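Local coordinates for protein yesU (Bacillus subtilis, PDB 1OQ1) that is of unknown function but adopts a galectin-like beta-sandwich fold of the concanavalin clan, a fold that often serves carbohydrate recognition, at residues C10-P15 with E57-G62; E90-P95 with K197-F202. One frame throughout, in Å; residues are numbered along the deposited sequence.

Contact 1 (C10-P15 with E57-G62)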
loop_
_atom_site.group_PDB
_atom_site.type_symbol
_atom_site.label_atom_id
_atom_site.label_comp_id
_atom_site.label_asym_id
_atom_site.label_seq_id
_atom_site.Cartn_x
_atom_site.Cartn_y
_atom_site.Cartn_z
ATOM N N CYS A 10 2.693 -13.293 14.694
ATOM C CA CYS A 10 1.736 -12.315 14.192
ATOM C C CYS A 10 1.881 -11.054 15.032
ATOM O O CYS A 10 1.772 -11.102 16.257
ATOM C CB CYS A 10 0.304 -12.844 14.303
ATOM S SG CYS A 10 -0.947 -11.699 13.650
ATOM N N LEU A 11 2.130 -9.929 14.373
ATOM C CA LEU A 11 2.299 -8.664 15.074
ATOM C C LEU A 11 1.027 -7.836 15.094
ATOM O O LEU A 11 0.812 -7.037 16.009
ATOM C CB LEU A 11 3.403 -7.841 14.410
ATOM C CG LEU A 11 4.769 -8.512 14.290
ATOM C CD1 LEU A 11 5.740 -7.565 13.607
ATOM C CD2 LEU A 11 5.274 -8.889 15.674
ATOM N N TYR A 12 0.179 -8.042 14.092
ATOM C CA TYR A 12 -1.048 -7.267 13.961
ATOM C C TYR A 12 -1.996 -7.938 12.978
ATOM O O TYR A 12 -1.567 -8.498 11.969
ATOM C CB TYR A 12 -0.680 -5.872 13.441
ATOM C CG TYR A 12 -1.829 -4.924 13.194
ATOM C CD1 TYR A 12 -2.338 -4.130 14.222
ATOM C CD2 TYR A 12 -2.383 -4.790 11.920
ATOM C CE1 TYR A 12 -3.370 -3.221 13.986
ATOM C CE2 TYR A 12 -3.418 -3.886 11.676
ATOM C CZ TYR A 12 -3.903 -3.107 12.713
ATOM O OH TYR A 12 -4.921 -2.209 12.480
ATOM N N ARG A 13 -3.287 -7.884 13.279
ATOM C CA ARG A 13 -4.287 -8.453 12.397
ATOM C C ARG A 13 -5.576 -7.659 12.555
ATOM O O ARG A 13 -6.086 -7.494 13.668
ATOM C CB ARG A 13 -4.528 -9.927 12.730
ATOM C CG ARG A 13 -5.558 -10.593 11.828
ATOM C CD ARG A 13 -5.760 -12.050 12.199
ATOM N NE ARG A 13 -4.687 -12.922 11.726
ATOM C CZ ARG A 13 -4.525 -13.291 10.458
ATOM N NH1 ARG A 13 -5.365 -12.861 9.523
ATOM N NH2 ARG A 13 -3.535 -14.108 10.125
ATOM N N ASN A 14 -6.083 -7.157 11.435
ATOM C CA ASN A 14 -7.310 -6.372 11.414
ATOM C C ASN A 14 -8.254 -6.980 10.378
ATOM O O ASN A 14 -7.980 -6.952 9.178
ATOM C CB ASN A 14 -6.992 -4.925 11.037
ATOM C CG ASN A 14 -8.168 -3.996 11.250
ATOM O OD1 ASN A 14 -9.318 -4.372 11.029
ATOM N ND2 ASN A 14 -7.884 -2.768 11.672
ATOM N N PRO A 15 -9.378 -7.553 10.835
ATOM C CA PRO A 15 -10.361 -8.173 9.940
ATOM C C PRO A 15 -11.001 -7.189 8.954
ATOM O O PRO A 15 -11.408 -7.581 7.856
ATOM C CB PRO A 15 -11.395 -8.752 10.909
ATOM C CG PRO A 15 -10.603 -9.004 12.152
ATOM C CD PRO A 15 -9.736 -7.782 12.245
ATOM N N GLU A 57 -0.692 2.214 13.563
ATOM C CA GLU A 57 0.436 1.482 14.140
ATOM C C GLU A 57 1.765 1.604 13.410
ATOM O O GLU A 57 1.820 1.560 12.185
ATOM C CB GLU A 57 0.085 -0.005 14.242
ATOM C CG GLU A 57 -1.217 -0.277 14.959
ATOM C CD GLU A 57 -1.152 0.088 16.422
ATOM O OE1 GLU A 57 -2.215 0.382 17.008
ATOM O OE2 GLU A 57 -0.036 0.071 16.987
ATOM N N THR A 58 2.841 1.759 14.174
ATOM C CA THR A 58 4.168 1.817 13.581
ATOM C C THR A 58 4.638 0.370 13.528
ATOM O O THR A 58 4.701 -0.306 14.561
ATOM C CB THR A 58 5.168 2.613 14.442
ATOM O OG1 THR A 58 4.777 3.989 14.493
ATOM C CG2 THR A 58 6.571 2.514 13.852
ATOM N N PHE A 59 4.945 -0.118 12.333
ATOM C CA PHE A 59 5.422 -1.484 12.205
ATOM C C PHE A 59 6.935 -1.511 12.069
ATOM O O PHE A 59 7.543 -0.577 11.553
ATOM C CB PHE A 59 4.766 -2.166 11.001
ATOM C CG PHE A 59 3.273 -2.273 11.116
ATOM C CD1 PHE A 59 2.443 -1.395 10.430
ATOM C CD2 PHE A 59 2.699 -3.232 11.948
ATOM C CE1 PHE A 59 1.058 -1.466 10.567
ATOM C CE2 PHE A 59 1.317 -3.310 12.092
ATOM C CZ PHE A 59 0.494 -2.423 11.399
ATOM N N PRO A 60 7.569 -2.582 12.558
ATOM C CA PRO A 60 9.024 -2.692 12.469
ATOM C C PRO A 60 9.458 -3.135 11.076
ATOM O O PRO A 60 8.625 -3.415 10.209
ATOM C CB PRO A 60 9.344 -3.744 13.520
ATOM C CG PRO A 60 8.173 -4.683 13.375
ATOM C CD PRO A 60 7.000 -3.720 13.304
ATOM N N ASP A 61 10.767 -3.176 10.865
ATOM C CA ASP A 61 11.311 -3.633 9.597
ATOM C C ASP A 61 11.253 -5.159 9.705
ATOM O O ASP A 61 11.036 -5.690 10.795
ATOM C CB ASP A 61 12.761 -3.168 9.464
ATOM C CG ASP A 61 13.284 -3.269 8.046
ATOM O OD1 ASP A 61 12.595 -3.854 7.178
ATOM O OD2 ASP A 61 14.398 -2.758 7.807
ATOM N N GLY A 62 11.442 -5.861 8.593
ATOM C CA GLY A 62 11.422 -7.315 8.624
ATOM C C GLY A 62 10.035 -7.875 8.865
ATOM O O GLY A 62 9.794 -8.575 9.850
#
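An edge-to-face aromatic pair, Tyr-12 with Phe-59, joins the bulged strand 5-14 to the loop that leads from one sheet of the sandwich into the other. The rim of the Phe-59 ring points at one face of Tyr-12, the planes turned 72° against each other and the centroids 5.3 Å apart. CZ of Phe-59 sits over that face, displaced toward its rim, 3.8 Å from Tyr-12 CD2. Tyr-12 CB comes in at the edge of the phenylalanine ring, near its plane, with CE2 of Phe-59 3.5 Å away. The tyrosine ring is placed for this by having CG anti to the backbone N (chi1 178°), which swings it beside its own carbonyl carbon.

A tyrosine suits this partly exposed place because its ring can pack while its hydroxyl stays bonded: Asn-14 ND2 donates to Tyr-12 OH over 3.1 Å, nearly straight at 169°, with the oxygen close to the amide plane. The same ND2 also bonds to the backbone O of Asp-21, and this second bond should help steady the amide that holds the ring's far end. Glu-57 crosses the tyrosine at about a right angle; its chain, bent at chi2, brings the aliphatic CG to 3.8 Å from Tyr-12 CE1. On the other flank Leu-11 reaches with its CD1 to the CG corner of the Pro-60 ring, 3.8 Å away, a touch that suits two apolar ends near the surface.

Leu-11 and Tyr-12 both point toward the loop, consistent with the classic beta bulge they form opposite Val-217 of strand 209-222, an irregularity common in antiparallel sheets such as those of this galectin-like sandwich.

Contact 2 (E90-P95 with K197-F202)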
loop_
_atom_site.group_PDB
_atom_site.type_symbol
_atom_site.label_atom_id
_atom_site.label_comp_id
_atom_site.label_asym_id
_atom_site.label_seq_id
_atom_site.Cartn_x
_atom_site.Cartn_y
_atom_site.Cartn_z
ATOM N N GLU A 90 10.548 11.197 12.368
ATOM C CA GLU A 90 9.374 11.521 13.169
ATOM C C GLU A 90 8.212 10.573 12.891
ATOM O O GLU A 90 8.100 10.001 11.797
ATOM C CB GLU A 90 8.901 12.956 12.895
ATOM C CG GLU A 90 9.977 14.019 13.004
ATOM C CD GLU A 90 10.557 14.396 11.656
ATOM O OE1 GLU A 90 10.886 13.482 10.869
ATOM O OE2 GLU A 90 10.690 15.608 11.385
ATOM N N ASP A 91 7.353 10.402 13.892
ATOM C CA ASP A 91 6.169 9.570 13.743
ATOM C C ASP A 91 5.373 10.241 12.630
ATOM O O ASP A 91 5.232 11.465 12.614
ATOM C CB ASP A 91 5.344 9.580 15.030
ATOM C CG ASP A 91 4.097 8.731 14.925
ATOM O OD1 ASP A 91 4.204 7.495 15.090
ATOM O OD2 ASP A 91 3.013 9.294 14.666
ATOM N N LEU A 92 4.842 9.454 11.703
ATOM C CA LEU A 92 4.091 10.024 10.590
ATOM C C LEU A 92 2.981 10.990 11.002
ATOM O O LEU A 92 2.549 11.824 10.205
ATOM C CB LEU A 92 3.481 8.908 9.742
ATOM C CG LEU A 92 3.148 9.319 8.310
ATOM C CD1 LEU A 92 4.442 9.588 7.549
ATOM C CD2 LEU A 92 2.370 8.217 7.631
ATOM N N PHE A 93 2.517 10.891 12.243
ATOM C CA PHE A 93 1.438 11.766 12.682
ATOM C C PHE A 93 1.864 12.837 13.676
ATOM O O PHE A 93 1.025 13.477 14.314
ATOM C CB PHE A 93 0.296 10.917 13.240
ATOM C CG PHE A 93 -0.185 9.869 12.275
ATOM C CD1 PHE A 93 -0.655 10.232 11.015
ATOM C CD2 PHE A 93 -0.114 8.520 12.599
ATOM C CE1 PHE A 93 -1.043 9.264 10.090
ATOM C CE2 PHE A 93 -0.499 7.542 11.677
ATOM C CZ PHE A 93 -0.964 7.919 10.422
ATOM N N ASP A 94 3.173 13.039 13.792
ATOM C CA ASP A 94 3.705 14.058 14.689
ATOM C C ASP A 94 3.222 15.406 14.160
ATOM O O ASP A 94 3.288 15.667 12.962
ATOM C CB ASP A 94 5.233 14.012 14.694
ATOM C CG ASP A 94 5.843 14.941 15.726
ATOM O OD1 ASP A 94 5.603 16.163 15.651
ATOM O OD2 ASP A 94 6.569 14.446 16.612
ATOM N N PRO A 95 2.726 16.282 15.047
ATOM C CA PRO A 95 2.236 17.597 14.618
ATOM C C PRO A 95 3.256 18.480 13.892
ATOM O O PRO A 95 2.876 19.416 13.186
ATOM C CB PRO A 95 1.732 18.219 15.922
ATOM C CG PRO A 95 2.596 17.577 16.964
ATOM C CD PRO A 95 2.642 16.139 16.512
ATOM N N LYS A 197 11.447 0.975 9.586
ATOM C CA LYS A 197 10.128 0.896 10.210
ATOM C C LYS A 197 9.220 2.031 9.752
ATOM O O LYS A 197 9.672 2.973 9.101
ATOM C CB LYS A 197 10.277 0.960 11.732
ATOM C CG LYS A 197 10.906 2.255 12.213
ATOM C CD LYS A 197 11.086 2.280 13.722
ATOM C CE LYS A 197 11.744 3.579 14.162
ATOM N NZ LYS A 197 11.981 3.616 15.633
ATOM N N GLY A 198 7.939 1.946 10.096
ATOM C CA GLY A 198 7.014 2.997 9.704
ATOM C C GLY A 198 5.560 2.582 9.591
ATOM O O GLY A 198 5.197 1.441 9.876
ATOM N N LYS A 199 4.718 3.514 9.162
ATOM C CA LYS A 199 3.296 3.242 9.021
ATOM C C LYS A 199 2.983 2.626 7.661
ATOM O O LYS A 199 3.765 2.742 6.714
ATOM C CB LYS A 199 2.483 4.532 9.146
ATOM C CG LYS A 199 2.859 5.444 10.299
ATOM C CD LYS A 199 2.510 4.864 11.652
ATOM C CE LYS A 199 2.713 5.919 12.745
ATOM N NZ LYS A 199 2.493 5.367 14.111
ATOM N N ILE A 200 1.822 1.983 7.584
ATOM C CA ILE A 200 1.333 1.383 6.349
ATOM C C ILE A 200 0.021 2.094 6.017
ATOM O O ILE A 200 -0.816 2.307 6.899
ATOM C CB ILE A 200 1.064 -0.123 6.513
ATOM C CG1 ILE A 200 2.393 -0.858 6.711
ATOM C CG2 ILE A 200 0.314 -0.652 5.288
ATOM C CD1 ILE A 200 2.249 -2.325 7.000
ATOM N N GLY A 201 -0.151 2.469 4.755
ATOM C CA GLY A 201 -1.358 3.168 4.352
ATOM C C GLY A 201 -1.929 2.683 3.033
ATOM O O GLY A 201 -1.211 2.138 2.190
ATOM N N PHE A 202 -3.228 2.904 2.857
ATOM C CA PHE A 202 -3.941 2.493 1.657
ATOM C C PHE A 202 -4.385 3.696 0.843
ATOM O O PHE A 202 -5.218 4.483 1.294
ATOM C CB PHE A 202 -5.168 1.669 2.051
ATOM C CG PHE A 202 -4.830 0.344 2.666
ATOM C CD1 PHE A 202 -4.855 -0.820 1.899
ATOM C CD2 PHE A 202 -4.437 0.263 3.998
ATOM C CE1 PHE A 202 -4.490 -2.044 2.451
ATOM C CE2 PHE A 202 -4.070 -0.960 4.560
ATOM C CZ PHE A 202 -4.096 -2.114 3.783
HETATM O O HOH W 1 1.133 7.782 15.716
#
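Four oxygens lie around the ammonium nitrogen NZ of Lys-199: Asp-91 OD1, a water, the backbone O of Pro-56 and Thr-58 OG1. They are more than its three hydrogens can serve one to one, so at least one hydrogen is probably shared. Toward Asp-91 it forms a salt bridge of 2.9 Å between NZ and OD1, met on the syn side and 18° out of the carboxylate plane. The water accepts from NZ at 3.2 Å and donates to Asp-91 OD2 at 2.6 Å, so it ties the lysine to the second carboxylate oxygen as well. OD2 also accepts from the backbone N of Phe-93 at 2.9 Å, which approaches from above the carboxylate plane. This Asx turn fixes the aspartate on the type I turn from Asp-91 to Asp-94, and the nearby positive charge would probably favour its ionised form.

Lysine suits a buried strand position here because its long chain is apolar until the end. A bend at chi2 (-69°) leads the methylenes along the loop before NZ arrives at its oxygens. Leu-92 and Lys-199 slide past each other in opposite directions, Leu-92 CB coming within 3.6 Å of Lys-199 CG. Farther out, the Phe-93 ring crosses the chain obliquely, with CE2 at 3.8 Å from Lys-199 CE.

Lys-199 lies near the start of strand 199-205, between strands 51-54 and 76-86 in the seven-stranded sheet. The 90-95 loop, which follows strand 76-86, folds back over this end of the sheet, where Leu-92 also touches Ala-84 and Trp-54.

Overall arrangement
Contact 1 lies largely at the surface, whereas contact 2 is partly buried, with a lysine drawn in among oxygens. Their chemistry differs accordingly: between 10-15 and 57-62 the touching is aromatic and apolar, while 90-95 and 197-202 are joined by a salt bridge and a water as well as by side-chain packing. Contact 1 belongs to an edge of the eight-stranded sheet, contact 2 to an end of the seven-stranded one. The 57-62 loop links them directly, since it also supplies Thr-58 to the lysine, and the backbones of Phe-59 and Gly-198 are also bonded. Their centres are about 13 Å apart.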